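PDB 4GQM: CT009 from Chlamydia trachomatis, which is of unknown function but contains a helix-turn-helix domain, which suggests DNA binding, and crystallises as a sub-domain-swapped pair of chains. Local coordinates for residues Leu14-Val17 against Phe18-Gln21; Asp74-Arg77 against Leu78-His82. All coordinates share one frame; numbering follows the deposited sequence. Where two conformers were deposited one is given.

Contact 1 of 2, residues Leu14-Val17 against Phe18-Gln21; sequences LGEV and FRSQ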
ATOM      1  N   LEU A  14      11.175   3.972 -16.072  1.00 12.50           N
ATOM      2  CA  LEU A  14      11.520   3.993 -14.680  1.00 12.61           C
ATOM      3  C   LEU A  14      11.844   2.576 -14.194  1.00 12.33           C
ATOM      4  O   LEU A  14      12.816   2.344 -13.465  1.00 12.30           O
ATOM      5  CB  LEU A  14      10.340   4.601 -13.914  1.00 13.83           C
ATOM      6  CG  LEU A  14      10.474   4.716 -12.426  1.00 15.43           C
ATOM      7  CD1 LEU A  14      11.725   5.502 -12.066  1.00 16.49           C
ATOM      8  CD2 LEU A  14       9.239   5.390 -11.922  1.00 15.77           C
ATOM      9  N   GLY A  15      11.013   1.621 -14.603  1.00 12.24           N
ATOM     10  CA  GLY A  15      11.244   0.231 -14.193  1.00 12.21           C
ATOM     11  C   GLY A  15      12.588  -0.276 -14.674  1.00 12.26           C
ATOM     12  O   GLY A  15      13.272  -1.015 -13.973  1.00 13.00           O
ATOM     13  N   GLU A  16      12.967   0.130 -15.884  1.00 12.62           N
ATOM     14  CA  GLU A  16      14.251  -0.250 -16.434  1.00 14.16           C
ATOM     15  C   GLU A  16      15.418   0.424 -15.726  1.00 13.70           C
ATOM     16  O   GLU A  16      16.476  -0.166 -15.618  1.00 14.06           O
ATOM     17  CB  GLU A  16      14.254   0.068 -17.925  1.00 17.51           C
ATOM     18  CG  GLU A  16      13.465  -0.951 -18.743  1.00 22.98           C
ATOM     19  CD  GLU A  16      14.043  -2.362 -18.629  1.00 28.26           C
ATOM     20  OE1 GLU A  16      15.285  -2.485 -18.696  1.00 30.34           O
ATOM     21  OE2 GLU A  16      13.260  -3.330 -18.477  1.00 31.03           O
ATOM     22  N   VAL A  17      15.218   1.634 -15.221  1.00 13.34           N
ATOM     23  CA  VAL A  17      16.265   2.287 -14.411  1.00 13.88           C
ATOM     24  C   VAL A  17      16.529   1.421 -13.159  1.00 13.12           C
ATOM     25  O   VAL A  17      17.666   1.117 -12.804  1.00 14.24           O
ATOM     26  CB  VAL A  17      15.881   3.717 -13.996  1.00 14.96           C
ATOM     27  CG1 VAL A  17      16.878   4.260 -12.983  1.00 16.50           C
ATOM     28  CG2 VAL A  17      15.831   4.639 -15.208  1.00 16.29           C
ATOM     29  N   PHE A  18      15.456   1.034 -12.463  1.00 12.27           N
ATOM     30  CA  PHE A  18      15.587   0.178 -11.285  1.00 11.93           C
ATOM     31  C   PHE A  18      16.261  -1.143 -11.639  1.00 12.09           C
ATOM     32  O   PHE A  18      17.221  -1.551 -10.991  1.00 13.06           O
ATOM     33  CB  PHE A  18      14.221  -0.072 -10.629  1.00 12.03           C
ATOM     34  CG  PHE A  18      13.706   1.078  -9.837  1.00 11.93           C
ATOM     35  CD1 PHE A  18      14.205   1.335  -8.576  1.00 13.09           C
ATOM     36  CD2 PHE A  18      12.647   1.837 -10.265  1.00 11.58           C
ATOM     37  CE1 PHE A  18      13.691   2.358  -7.824  1.00 13.25           C
ATOM     38  CE2 PHE A  18      12.139   2.889  -9.473  1.00 11.63           C
ATOM     39  CZ  PHE A  18      12.676   3.146  -8.284  1.00 12.59           C
ATOM     40  N   ARG A  19      15.767  -1.806 -12.674  1.00 11.98           N
ATOM     41  CA  ARG A  19      16.305  -3.110 -13.038  1.00 13.01           C
ATOM     42  C   ARG A  19      17.783  -3.002 -13.399  1.00 13.22           C
ATOM     43  O   ARG A  19      18.601  -3.829 -12.982  1.00 13.10           O
ATOM     44  CB  ARG A  19      15.522  -3.709 -14.193  1.00 14.69           C
ATOM     45  CG  ARG A  19      15.970  -5.100 -14.633  1.00 18.42           C
ATOM     46  CD  ARG A  19      15.282  -5.425 -16.020  1.00 23.48           C
ATOM     47  NE  ARG A  19      13.965  -6.033 -15.946  1.00 27.72           N
ATOM     48  CZ  ARG A  19      12.767  -5.440 -16.086  1.00 29.15           C
ATOM     49  NH1 ARG A  19      12.604  -4.123 -16.287  1.00 28.04           N
ATOM     50  NH2 ARG A  19      11.692  -6.217 -16.016  1.00 30.02           N
ATOM     51  N   SER A  20      18.169  -1.994 -14.174  1.00 13.69           N
ATOM     52  CA  SER A  20      19.558  -1.806 -14.575  0.51 14.58           C
ATOM     53  C   SER A  20      20.463  -1.655 -13.375  1.00 13.66           C
ATOM     54  O   SER A  20      21.556  -2.238 -13.312  1.00 13.95           O
ATOM     55  CB  SER A  20      19.694  -0.565 -15.443  0.51 16.56           C
ATOM     56  OG  SER A  20      19.086  -0.773 -16.699  0.51 18.92           O
ATOM     57  N   GLN A  21      20.037  -0.845 -12.415  1.00 12.92           N
ATOM     58  CA  GLN A  21      20.844  -0.608 -11.226  0.50 13.25           C
ATOM     59  C   GLN A  21      20.955  -1.852 -10.352  1.00 12.31           C
ATOM     60  O   GLN A  21      22.020  -2.165  -9.820  1.00 13.68           O
ATOM     61  CB  GLN A  21      20.308   0.587 -10.434  0.50 14.66           C
ATOM     62  CG  GLN A  21      20.478   1.918 -11.158  0.50 16.23           C
ATOM     63  CD  GLN A  21      21.925   2.220 -11.415  0.50 18.05           C
ATOM     64  OE1 GLN A  21      22.696   2.322 -10.468  0.50 18.59           O
ATOM     65  NE2 GLN A  21      22.310   2.363 -12.688  0.50 19.14           N
TER

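Contact 2 of 2, residues Asp74-Arg77 against Leu78-His82; sequences DGDR and LLKEH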
ATOM      1  N   ASP A  74      -8.876 -16.237  11.226  1.00 20.61           N
ATOM      2  CA  ASP A  74      -9.463 -16.228   9.903  1.00 21.34           C
ATOM      3  C   ASP A  74      -9.756 -14.769   9.541  1.00 19.80           C
ATOM      4  O   ASP A  74     -10.738 -14.188   9.987  1.00 19.07           O
ATOM      5  CB  ASP A  74     -10.749 -17.045   9.925  1.00 23.30           C
ATOM      6  CG  ASP A  74     -11.424 -17.126   8.578  1.00 25.56           C
ATOM      7  OD1 ASP A  74     -11.109 -16.331   7.666  1.00 25.95           O
ATOM      8  OD2 ASP A  74     -12.274 -18.028   8.448  1.00 27.97           O
ATOM      9  N   GLY A  75      -8.884 -14.166   8.751  1.00 19.35           N
ATOM     10  CA  GLY A  75      -9.008 -12.766   8.392  1.00 18.94           C
ATOM     11  C   GLY A  75     -10.257 -12.475   7.587  1.00 18.32           C
ATOM     12  O   GLY A  75     -10.831 -11.401   7.712  1.00 17.45           O
ATOM     13  N   ASP A  76     -10.674 -13.427   6.757  1.00 19.09           N
ATOM     14  CA  ASP A  76     -11.881 -13.257   5.985  0.64 19.34           C
ATOM     15  C   ASP A  76     -13.088 -13.139   6.914  1.00 18.91           C
ATOM     16  O   ASP A  76     -13.916 -12.242   6.757  1.00 19.47           O
ATOM     17  CB  ASP A  76     -12.037 -14.423   5.025  0.64 20.71           C
ATOM     18  CG  ASP A  76     -13.241 -14.287   4.170  0.64 21.96           C
ATOM     19  OD1 ASP A  76     -13.201 -13.504   3.194  0.64 22.65           O
ATOM     20  OD2 ASP A  76     -14.237 -14.943   4.508  0.64 22.64           O
ATOM     21  N   ARG A  77     -13.168 -14.030   7.894  1.00 19.32           N
ATOM     22  CA  ARG A  77     -14.254 -14.000   8.857  1.00 20.12           C
ATOM     23  C   ARG A  77     -14.188 -12.719   9.692  1.00 18.00           C
ATOM     24  O   ARG A  77     -15.195 -12.064   9.945  1.00 18.56           O
ATOM     25  CB  ARG A  77     -14.177 -15.213   9.790  1.00 23.96           C
ATOM     26  CG  ARG A  77     -15.425 -15.363  10.625  1.00 28.05           C
ATOM     27  CD  ARG A  77     -15.182 -15.968  11.987  1.00 31.94           C
ATOM     28  NE  ARG A  77     -14.716 -14.893  12.851  1.00 35.04           N
ATOM     29  CZ  ARG A  77     -13.634 -14.930  13.624  1.00 37.04           C
ATOM     30  NH1 ARG A  77     -12.894 -16.034  13.698  1.00 38.08           N
ATOM     31  NH2 ARG A  77     -13.300 -13.849  14.339  1.00 37.53           N
ATOM     32  N   LEU A  78     -12.984 -12.369  10.123  1.00 16.91           N
ATOM     33  CA  LEU A  78     -12.804 -11.209  10.976  1.00 16.93           C
ATOM     34  C   LEU A  78     -13.306  -9.944  10.262  1.00 16.26           C
ATOM     35  O   LEU A  78     -14.026  -9.115  10.861  1.00 17.38           O
ATOM     36  CB  LEU A  78     -11.331 -11.111  11.402  1.00 18.41           C
ATOM     37  CG  LEU A  78     -10.946  -9.927  12.272  1.00 19.07           C
ATOM     38  CD1 LEU A  78     -11.723  -9.945  13.563  1.00 20.02           C
ATOM     39  CD2 LEU A  78      -9.459  -9.945  12.544  1.00 20.21           C
ATOM     40  N   LEU A  79     -12.939  -9.770   8.995  1.00 16.58           N
ATOM     41  CA  LEU A  79     -13.369  -8.576   8.298  1.00 17.91           C
ATOM     42  C   LEU A  79     -14.868  -8.630   8.020  1.00 17.76           C
ATOM     43  O   LEU A  79     -15.530  -7.604   8.091  1.00 18.49           O
ATOM     44  CB  LEU A  79     -12.509  -8.335   7.035  1.00 19.98           C
ATOM     45  CG  LEU A  79     -11.035  -7.970   7.336  1.00 22.17           C
ATOM     46  CD1 LEU A  79     -10.269  -7.632   6.076  1.00 23.06           C
ATOM     47  CD2 LEU A  79     -10.891  -6.872   8.417  1.00 24.63           C
ATOM     48  N   LYS A  80     -15.428  -9.814   7.761  1.00 18.11           N
ATOM     49  CA  LYS A  80     -16.878  -9.938   7.603  1.00 19.36           C
ATOM     50  C   LYS A  80     -17.658  -9.539   8.865  1.00 19.21           C
ATOM     51  O   LYS A  80     -18.806  -9.097   8.774  1.00 20.80           O
ATOM     52  CB  LYS A  80     -17.274 -11.330   7.120  1.00 20.75           C
ATOM     53  CG  LYS A  80     -16.907 -11.529   5.648  1.00 22.31           C
ATOM     54  CD  LYS A  80     -17.018 -12.988   5.248  1.00 24.48           C
ATOM     55  CE  LYS A  80     -16.735 -13.196   3.765  1.00 26.13           C
ATOM     56  NZ  LYS A  80     -16.514 -14.660   3.447  1.00 27.16           N
ATOM     57  N   GLU A  81     -17.047  -9.684  10.032  1.00 19.03           N
ATOM     58  CA  GLU A  81     -17.657  -9.235  11.281  1.00 19.96           C
ATOM     59  C   GLU A  81     -17.567  -7.717  11.473  1.00 18.41           C
ATOM     60  O   GLU A  81     -18.069  -7.182  12.476  1.00 18.92           O
ATOM     61  CB  GLU A  81     -16.987  -9.937  12.461  1.00 22.59           C
ATOM     62  CG  GLU A  81     -17.279 -11.421  12.506  1.00 25.95           C
ATOM     63  CD  GLU A  81     -16.420 -12.174  13.501  1.00 29.55           C
ATOM     64  OE1 GLU A  81     -15.545 -11.566  14.156  1.00 31.26           O
ATOM     65  OE2 GLU A  81     -16.618 -13.400  13.622  1.00 31.43           O
ATOM     66  N   HIS A  82     -16.893  -7.044  10.537  1.00 16.66           N
ATOM     67  CA  HIS A  82     -16.761  -5.596  10.538  1.00 15.47           C
ATOM     68  C   HIS A  82     -17.276  -5.115   9.189  1.00 15.73           C
ATOM     69  O   HIS A  82     -16.497  -4.695   8.333  1.00 15.91           O
ATOM     70  CB  HIS A  82     -15.306  -5.187  10.819  1.00 15.33           C
ATOM     71  CG  HIS A  82     -14.856  -5.601  12.187  1.00 14.83           C
ATOM     72  ND1 HIS A  82     -14.448  -6.883  12.486  1.00 15.50           N
ATOM     73  CD2 HIS A  82     -14.860  -4.923  13.354  1.00 15.08           C
ATOM     74  CE1 HIS A  82     -14.176  -6.964  13.774  1.00 15.61           C
ATOM     75  NE2 HIS A  82     -14.431  -5.795  14.322  1.00 15.46           N
TER

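Contact 1 of 2, residues Leu14-Val17 against Phe18-Gln21
Leu-14 lays its CD1 methyl against the ring of Phe-18 one helical turn on, with CD1 3.7 Å from Phe-18 CE2. The two side chains leave the helix in the same direction, flank to flank. In Leu-14, chi1 of 180° sends CG toward the ring, and chi2 of 56° turns CD1 onto CE2. Gly-15 CA lies at the ring edge, near its plane. Phe-18 also stacks on Tyr-67 of the second subunit, and Leu-78 of that subunit packs on both Leu-14 and Phe-18.

The polar pairs are separate. Glu-16 and Arg-19 form a salt bridge at a single point, OE2 to NH1. The carboxylate and guanidinium planes are close to parallel (6°), but OE2 approaches obliquely. The modelled separation is very short, so its length is doubtful. Glu-16 O accepts from Ser-20 N at 2.9 Å. In the conformer given, Ser-20 OG adds a second bond to Glu-16 O, from the opposite face of the carbonyl plane.

Helix 2-24 is thus two-sided here. Leu-14 and Phe-18 give an apolar surface to the partner chain. On the polar side, Arg-19 NH1 donates to Glu-47 O of helix 40-48, which should orient the guanidinium; the hold on Glu-16 is less certain.

Contact 2 of 2, residues Asp74-Arg77 against Leu78-His82
Asp-74 O accepts from Leu-78 N at 2.9 Å and so begins the backbone bonding of the short helix 75-80. Asp-74 is also the N-cap: its OD1 takes the N-H of Arg-77, with OD1 to N at 3.1 Å. The donor stands above the carboxylate plane, 75° out of it, but the N-H still aims well at the oxygen.

Two salt bridges follow, each spanning i to i+4. In the conformer given for Asp-76, OD2 offers its syn lone pair to Lys-80 NZ. The lysine chain is extended beyond CG, which carries the ammonium back past Asp-76 O. This bridge is modelled very short, and its length is doubtful. Arg-77 grips Glu-81 side-on with two nitrogens, one to each oxygen. NH2 lies 3.2 Å from Glu-81 OE1, nearly in the guanidinium plane, and this is the straighter bond. OE2 sits 27° out of that plane. Its bond from NE is bent, and the modelled 2.5 Å from NE to OE2 is doubtful.

At the far end His-82 ND1 donates to Leu-78 O, 2.8 Å away and in the ring plane. Its NE2 is hydrogen-bonded to His-13 ND1 of the second subunit. Leu-78 and Leu-79 both pack on Leu-14 of that subunit.

Two bonds should hold the imidazole in this rotation. Exposed charges pair one turn apart, while the Asp-74 cap and the His-82 bond secure the two ends.

In the fold
Contact 1 comes first along the chain, within helix 2-24. Contact 2 follows on helix 75-80 and runs to His-82, just before helix 83-104. Helices 29-36, 40-48, 51-55 and 59-70 lie between them. In one chain their centres are 39 Å apart, on opposite sides of the chain's centre, and their nearest atoms are about 29 Å apart. Across the pair of chains they meet: Leu-14 of contact 1 packs against Leu-78 of contact 2 in the other subunit. This fits the sub-domain swap reported for this crystal form. Each chain's helix 2-24 packs on the other's helix 75-80, so the pairing would occur twice, mainly apolar with a histidine pair beside it.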